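Local coordinates for protein NAD nucleotidase (Haemophilus influenzae, PDB 3ZTV) that degrades NAD to adenosine and nicotinamide riboside, acting in the periplasm as a zinc-dependent pyrophosphatase and 5'-nucleotidase, at residues 48-51 with 52-55; 439-443 with 444-448; 207-210 with 211-214. All coordinates share one frame; numbering follows the deposited sequence.

Contact 1. Residues 48-51 with 52-55; sequences AVNA and KLNK
Ala51 and Lys55 stand one turn apart in helix 46-59, and the backbone N of Lys55 donates to O of Ala51 over 3.0 Å. The side chain of Lys55 then folds back across that same carbonyl, its CG lying 3.4 Å from Ala51 O and its CE 3.5 Å. The chain bends at chi3 (-82°), which returns CE to the oxygen and carries NZ on to a salt bridge with Asp334. At Ala51 itself a bare methyl suits a buried position where the loop around Asp334 presses close.

Lys52 hangs its backbone N on Ala48 O (2.9 Å). Its CG is trans to its own N (chi1 -177°), and further bends let the aliphatic part lie on Leu294 while NZ reaches the hydroxyl of Ser331. Asn50 takes Asn54 N on its carbonyl oxygen at 2.9 Å; its ND2 donates to Thr339 OG1 and Val89 O, outside this helix, whereas its buried OD1 has no polar partner. On the inner face Val49 and Leu53 run side by side, with CG1 of Val49 3.8 Å from CD1 of Leu53, beside the nearly straight bond from Leu53 N to Val49 O (171° at the hydrogen).

This apolar pair faces the mixed sheet that holds strands 11-18 and 284-295: Val49 rests on Ile18 and Leu294, Leu53 on Leu16, so the helix covers one face there.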
loop_
_atom_site.group_PDB
_atom_site.type_symbol
_atom_site.label_atom_id
_atom_site.label_comp_id
_atom_site.label_asym_id
_atom_site.label_seq_id
_atom_site.Cartn_x
_atom_site.Cartn_y
_atom_site.Cartn_z
ATOM N N ALA A 48 8.423 9.977 -38.777
ATOM C CA ALA A 48 8.710 11.299 -38.220
ATOM C C ALA A 48 9.309 11.196 -36.816
ATOM O O ALA A 48 10.245 11.928 -36.492
ATOM C CB ALA A 48 7.455 12.158 -38.211
ATOM N N VAL A 49 8.778 10.307 -35.977
ATOM C CA VAL A 49 9.313 10.133 -34.620
ATOM C C VAL A 49 10.799 9.794 -34.674
ATOM O O VAL A 49 11.632 10.464 -34.038
ATOM C CB VAL A 49 8.560 9.041 -33.816
ATOM C CG1 VAL A 49 9.346 8.648 -32.585
ATOM C CG2 VAL A 49 7.178 9.530 -33.420
ATOM N N ASN A 50 11.142 8.758 -35.429
ATOM C CA ASN A 50 12.529 8.324 -35.470
ATOM C C ASN A 50 13.460 9.350 -36.111
ATOM O O ASN A 50 14.580 9.559 -35.636
ATOM C CB ASN A 50 12.651 6.944 -36.120
ATOM C CG ASN A 50 12.181 5.821 -35.195
ATOM O OD1 ASN A 50 12.028 6.012 -33.989
ATOM N ND2 ASN A 50 11.953 4.645 -35.766
ATOM N N ALA A 51 12.995 9.998 -37.170
ATOM C CA ALA A 51 13.784 11.054 -37.802
ATOM C C ALA A 51 14.067 12.186 -36.818
ATOM O O ALA A 51 15.197 12.669 -36.718
ATOM C CB ALA A 51 13.070 11.590 -39.041
ATOM N N LYS A 52 13.044 12.629 -36.103
ATOM C CA LYS A 52 13.224 13.722 -35.153
ATOM C C LYS A 52 14.119 13.329 -33.972
ATOM O O LYS A 52 14.998 14.102 -33.566
ATOM C CB LYS A 52 11.871 14.266 -34.671
ATOM C CG LYS A 52 11.985 15.469 -33.737
ATOM C CD LYS A 52 11.817 16.797 -34.454
ATOM C CE LYS A 52 12.978 17.116 -35.374
ATOM N NZ LYS A 52 12.955 18.553 -35.822
ATOM N N LEU A 53 13.909 12.140 -33.414
ATOM C CA LEU A 53 14.784 11.646 -32.351
ATOM C C LEU A 53 16.234 11.564 -32.838
ATOM O O LEU A 53 17.157 11.968 -32.123
ATOM C CB LEU A 53 14.315 10.278 -31.837
ATOM C CG LEU A 53 13.029 10.244 -31.011
ATOM C CD1 LEU A 53 12.623 8.791 -30.756
ATOM C CD2 LEU A 53 13.181 11.005 -29.707
ATOM N N ASN A 54 16.438 11.062 -34.054
ATOM C CA ASN A 54 17.784 10.923 -34.585
ATOM C C ASN A 54 18.469 12.271 -34.734
ATOM O O ASN A 54 19.641 12.420 -34.390
ATOM C CB ASN A 54 17.774 10.185 -35.928
ATOM C CG ASN A 54 17.554 8.688 -35.771
ATOM O OD1 ASN A 54 17.668 8.156 -34.669
ATOM N ND2 ASN A 54 17.255 8.004 -36.874
ATOM N N LYS A 55 17.746 13.257 -35.243
ATOM C CA LYS A 55 18.336 14.573 -35.429
ATOM C C LYS A 55 18.599 15.279 -34.103
ATOM O O LYS A 55 19.643 15.912 -33.927
ATOM C CB LYS A 55 17.460 15.426 -36.341
ATOM C CG LYS A 55 17.503 14.966 -37.781
ATOM C CD LYS A 55 16.734 15.886 -38.699
ATOM C CE LYS A 55 15.250 15.574 -38.679
ATOM N NZ LYS A 55 14.538 16.259 -39.803
#

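Contact 2. Residues 439-443 with 444-448; sequences YKMEG and SLVKQ
Met441, near the end of strand 435-442, sends its side chain against the first turn of the helix that follows. Its CG sits between the backbone N and carbonyl carbon (chi1 58°), and a bend at chi3 swings the terminal methyl over the helix, where CE meets CB of Leu445 at 3.6 Å. Nearer the backbone, CG of the same side chain passes CG2 of Val446 at 4.1 Å, the two side chains crossing at about a right angle. A long, flexible thioether suits this corner, since it also touches Phe527 and Leu530 of helix 525-530.

Glu442 comes next and occupies the N-cap position. Here the strand gives way to helix 443-460 in the C-terminal 5'-nucleotidase domain; the axes of the short segments lie 100° apart in direction, so the chain turns through roughly a right angle from strand to helix. The carbonyl O of Glu442 is shared by two amides: Val446 N approaches in the carbonyl plane at 3.2 Å, and Leu445 N makes a weak, bent bond at 2.9 Å. The Glu442 side chain bends at chi2 and runs beside that of Leu445, bringing OE1 to 3.7 Å from CD1; its other oxygen has a long, weak ion pair with Lys535.

Gly443, buried and already helical in its backbone angles, opens the helix with no side chain to place there. Its O accepts Lys447 N at 3.0 Å with an angle of 167° at the hydrogen, while CB of Val446 packs 3.4 Å from the same oxygen. The ammonium group of Lys447 extends away to a salt bridge with Asp505.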
loop_
_atom_site.group_PDB
_atom_site.type_symbol
_atom_site.label_atom_id
_atom_site.label_comp_id
_atom_site.label_asym_id
_atom_site.label_seq_id
_atom_site.Cartn_x
_atom_site.Cartn_y
_atom_site.Cartn_z
ATOM N N TYR A 439 -18.246 4.440 -16.992
ATOM C CA TYR A 439 -18.636 5.182 -15.800
ATOM C C TYR A 439 -19.045 4.198 -14.717
ATOM O O TYR A 439 -19.536 3.105 -15.007
ATOM C CB TYR A 439 -19.848 6.069 -16.076
ATOM C CG TYR A 439 -19.601 7.263 -16.967
ATOM C CD1 TYR A 439 -18.782 8.309 -16.554
ATOM C CD2 TYR A 439 -20.225 7.371 -18.210
ATOM C CE1 TYR A 439 -18.567 9.406 -17.356
ATOM C CE2 TYR A 439 -20.020 8.474 -19.020
ATOM C CZ TYR A 439 -19.191 9.490 -18.581
ATOM O OH TYR A 439 -18.973 10.584 -19.375
ATOM N N LYS A 440 -18.855 4.597 -13.462
ATOM C CA LYS A 440 -19.353 3.834 -12.321
ATOM C C LYS A 440 -20.555 4.608 -11.798
ATOM O O LYS A 440 -20.404 5.724 -11.311
ATOM C CB LYS A 440 -18.273 3.733 -11.241
ATOM C CG LYS A 440 -18.657 2.880 -10.040
ATOM C CD LYS A 440 -18.641 1.401 -10.375
ATOM C CE LYS A 440 -18.740 0.558 -9.113
ATOM N NZ LYS A 440 -18.834 -0.895 -9.416
ATOM N N MET A 441 -21.750 4.037 -11.924
ATOM C CA MET A 441 -22.972 4.817 -11.758
ATOM C C MET A 441 -24.120 3.990 -11.192
ATOM O O MET A 441 -24.266 2.808 -11.504
ATOM C CB MET A 441 -23.380 5.439 -13.103
ATOM C CG MET A 441 -23.597 4.420 -14.217
ATOM S SD MET A 441 -23.808 5.119 -15.877
ATOM C CE MET A 441 -25.356 5.996 -15.698
ATOM N N GLU A 442 -24.934 4.628 -10.357
ATOM C CA GLU A 442 -26.072 3.962 -9.729
ATOM C C GLU A 442 -27.122 3.504 -10.742
ATOM O O GLU A 442 -27.277 4.098 -11.811
ATOM C CB GLU A 442 -26.726 4.879 -8.691
ATOM C CG GLU A 442 -25.909 5.067 -7.418
ATOM C CD GLU A 442 -24.827 6.130 -7.537
ATOM O OE1 GLU A 442 -24.645 6.697 -8.634
ATOM O OE2 GLU A 442 -24.152 6.401 -6.521
ATOM N N GLY A 443 -27.842 2.444 -10.394
ATOM C CA GLY A 443 -28.894 1.924 -11.248
ATOM C C GLY A 443 -29.934 2.959 -11.639
ATOM O O GLY A 443 -30.475 2.912 -12.743
ATOM N N SER A 444 -30.228 3.890 -10.738
ATOM C CA SER A 444 -31.200 4.940 -11.039
ATOM C C SER A 444 -30.746 5.804 -12.218
ATOM O O SER A 444 -31.561 6.259 -13.021
ATOM C CB SER A 444 -31.452 5.808 -9.805
ATOM O OG SER A 444 -30.248 6.415 -9.362
ATOM N N LEU A 445 -29.439 6.025 -12.319
ATOM C CA LEU A 445 -28.882 6.801 -13.425
ATOM C C LEU A 445 -28.850 6.000 -14.723
ATOM O O LEU A 445 -28.942 6.571 -15.810
ATOM C CB LEU A 445 -27.479 7.297 -13.076
ATOM C CG LEU A 445 -27.405 8.358 -11.975
ATOM C CD1 LEU A 445 -25.966 8.562 -11.537
ATOM C CD2 LEU A 445 -28.023 9.666 -12.443
ATOM N N VAL A 446 -28.701 4.685 -14.609
ATOM C CA VAL A 446 -28.774 3.818 -15.780
ATOM C C VAL A 446 -30.173 3.917 -16.378
ATOM O O VAL A 446 -30.326 4.073 -17.588
ATOM C CB VAL A 446 -28.433 2.353 -15.454
ATOM C CG1 VAL A 446 -28.630 1.470 -16.691
ATOM C CG2 VAL A 446 -26.999 2.243 -14.935
ATOM N N LYS A 447 -31.191 3.847 -15.524
ATOM C CA LYS A 447 -32.565 4.026 -15.984
ATOM C C LYS A 447 -32.718 5.375 -16.682
ATOM O O LYS A 447 -33.283 5.456 -17.776
ATOM C CB LYS A 447 -33.553 3.925 -14.818
ATOM C CG LYS A 447 -33.744 2.517 -14.262
ATOM C CD LYS A 447 -34.741 2.516 -13.102
ATOM C CE LYS A 447 -35.076 1.110 -12.633
ATOM N NZ LYS A 447 -35.895 1.104 -11.378
ATOM N N GLN A 448 -32.204 6.428 -16.053
ATOM C CA GLN A 448 -32.349 7.770 -16.601
ATOM C C GLN A 448 -31.689 7.934 -17.973
ATOM O O GLN A 448 -32.241 8.581 -18.855
ATOM C CB GLN A 448 -31.828 8.830 -15.628
ATOM C CG GLN A 448 -32.203 10.235 -16.048
ATOM C CD GLN A 448 -33.709 10.431 -16.136
ATOM O OE1 GLN A 448 -34.424 10.289 -15.140
ATOM N NE2 GLN A 448 -34.196 10.757 -17.328
#

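Contact 3. Residues 207-210 with 211-214; sequences EKNI and EIAQ
Lys208 O accepts the backbone N of Ile212 at 2.9 Å, and CG1 of the same isoleucine lies 3.3 Å from that oxygen. The side chain of Lys208 turns to Glu211 instead, its NZ forming a salt bridge of 3.0 Å with OE1. The ammonium comes to the syn side of OE1 but stands 31° out of the carboxylate plane. Two successive bends in the lysine, at chi2 (65°) and chi3, curl the chain back so that CD and CE also pass 3.5 Å from OE1, whereas the glutamate reaches out fully extended. Its second oxygen, OE2, is taken by Lys215, and the carboxylate thus bridges two lysines along the helix surface, which probably favours its charged form.

Helix 206-215 is the crossover of a beta-alpha-beta unit running from strand 198-203 to strand 221-224. The branched chain of Ile212 packs on Ile222 of strand 221-224 and on Ile180 of helix 179-191. Asn209 lies alongside it, OD1 3.9 Å from CD1 of Ile212. Being buried, that amide needs partners: OD1 bonds Ser202 and ND2 bonds Thr224, pinning the helix to both strands. Ala213 N bonds Asn209 O, and its small CB fits against Ile222 and Phe251.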
loop_
_atom_site.group_PDB
_atom_site.type_symbol
_atom_site.label_atom_id
_atom_site.label_comp_id
_atom_site.label_asym_id
_atom_site.label_seq_id
_atom_site.Cartn_x
_atom_site.Cartn_y
_atom_site.Cartn_z
ATOM N N GLU A 207 -2.143 12.279 -13.253
ATOM C CA GLU A 207 -2.684 12.556 -11.928
ATOM C C GLU A 207 -1.818 11.908 -10.855
ATOM O O GLU A 207 -1.422 12.559 -9.884
ATOM C CB GLU A 207 -4.136 12.078 -11.813
ATOM C CG GLU A 207 -4.774 12.358 -10.454
ATOM C CD GLU A 207 -6.200 11.842 -10.351
ATOM O OE1 GLU A 207 -6.437 10.652 -10.659
ATOM O OE2 GLU A 207 -7.084 12.634 -9.957
ATOM N N LYS A 208 -1.506 10.627 -11.032
ATOM C CA LYS A 208 -0.713 9.898 -10.049
ATOM C C LYS A 208 0.730 10.400 -10.027
ATOM O O LYS A 208 1.329 10.511 -8.959
ATOM C CB LYS A 208 -0.777 8.388 -10.311
ATOM C CG LYS A 208 0.089 7.556 -9.370
ATOM C CD LYS A 208 -0.359 7.621 -7.908
ATOM C CE LYS A 208 -1.753 7.075 -7.721
ATOM N NZ LYS A 208 -2.101 6.987 -6.271
ATOM N N ASN A 209 1.288 10.732 -11.186
ATOM C CA ASN A 209 2.651 11.263 -11.241
ATOM C C ASN A 209 2.785 12.643 -10.567
ATOM O O ASN A 209 3.819 12.941 -9.954
ATOM C CB ASN A 209 3.184 11.309 -12.679
ATOM C CG ASN A 209 3.504 9.933 -13.225
ATOM O OD1 ASN A 209 3.598 8.958 -12.463
ATOM N ND2 ASN A 209 3.706 9.854 -14.536
ATOM N N ILE A 210 1.754 13.479 -10.690
ATOM C CA ILE A 210 1.708 14.756 -9.973
ATOM C C ILE A 210 1.641 14.515 -8.459
ATOM O O ILE A 210 2.298 15.218 -7.677
ATOM C CB ILE A 210 0.527 15.609 -10.490
ATOM C CG1 ILE A 210 0.843 16.095 -11.905
ATOM C CG2 ILE A 210 0.262 16.791 -9.561
ATOM C CD1 ILE A 210 -0.359 16.643 -12.669
ATOM N N GLU A 211 0.863 13.525 -8.035
ATOM C CA GLU A 211 0.840 13.141 -6.631
ATOM C C GLU A 211 2.221 12.671 -6.150
ATOM O O GLU A 211 2.680 13.063 -5.067
ATOM C CB GLU A 211 -0.214 12.054 -6.393
ATOM C CG GLU A 211 -0.509 11.763 -4.932
ATOM C CD GLU A 211 -1.524 10.649 -4.739
ATOM O OE1 GLU A 211 -1.838 9.937 -5.717
ATOM O OE2 GLU A 211 -2.003 10.480 -3.599
ATOM N N ILE A 212 2.885 11.828 -6.935
ATOM C CA ILE A 212 4.221 11.372 -6.590
ATOM C C ILE A 212 5.185 12.555 -6.428
ATOM O O ILE A 212 5.961 12.615 -5.454
ATOM C CB ILE A 212 4.745 10.352 -7.634
ATOM C CG1 ILE A 212 3.950 9.044 -7.549
ATOM C CG2 ILE A 212 6.228 10.095 -7.456
ATOM C CD1 ILE A 212 4.240 8.051 -8.683
ATOM N N ALA A 213 5.124 13.502 -7.364
ATOM C CA ALA A 213 5.998 14.675 -7.307
ATOM C C ALA A 213 5.852 15.425 -5.985
ATOM O O ALA A 213 6.832 15.930 -5.440
ATOM C CB ALA A 213 5.719 15.604 -8.472
ATOM N N GLN A 214 4.631 15.469 -5.453
ATOM C CA GLN A 214 4.355 16.252 -4.247
ATOM C C GLN A 214 4.496 15.465 -2.952
ATOM O O GLN A 214 4.607 16.062 -1.874
ATOM C CB GLN A 214 2.963 16.867 -4.333
ATOM C CG GLN A 214 2.833 17.886 -5.451
ATOM C CD GLN A 214 1.417 18.378 -5.614
ATOM O OE1 GLN A 214 0.591 17.715 -6.239
ATOM N NE2 GLN A 214 1.123 19.542 -5.051
#

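Following the chain from the N terminus, contact 1 comes first, then contact 3, then contact 2. All are local and in series: each spans one continuous stretch, none encloses or crosses another, and none closes a long loop. Contacts 1 and 3 belong to the metallophosphoesterase domain, their centres about 29 Å apart; 48-55 covers the sheet containing strands 11-18 and 284-295, whereas 207-214 packs on the other sheet and links its parallel neighbours 198-203 and 221-224. Contact 2 belongs to the C-terminal domain, where it joins a strand to its following helix. Its centre is about 47 Å from that of contact 1, on the opposite side of the chain's centre.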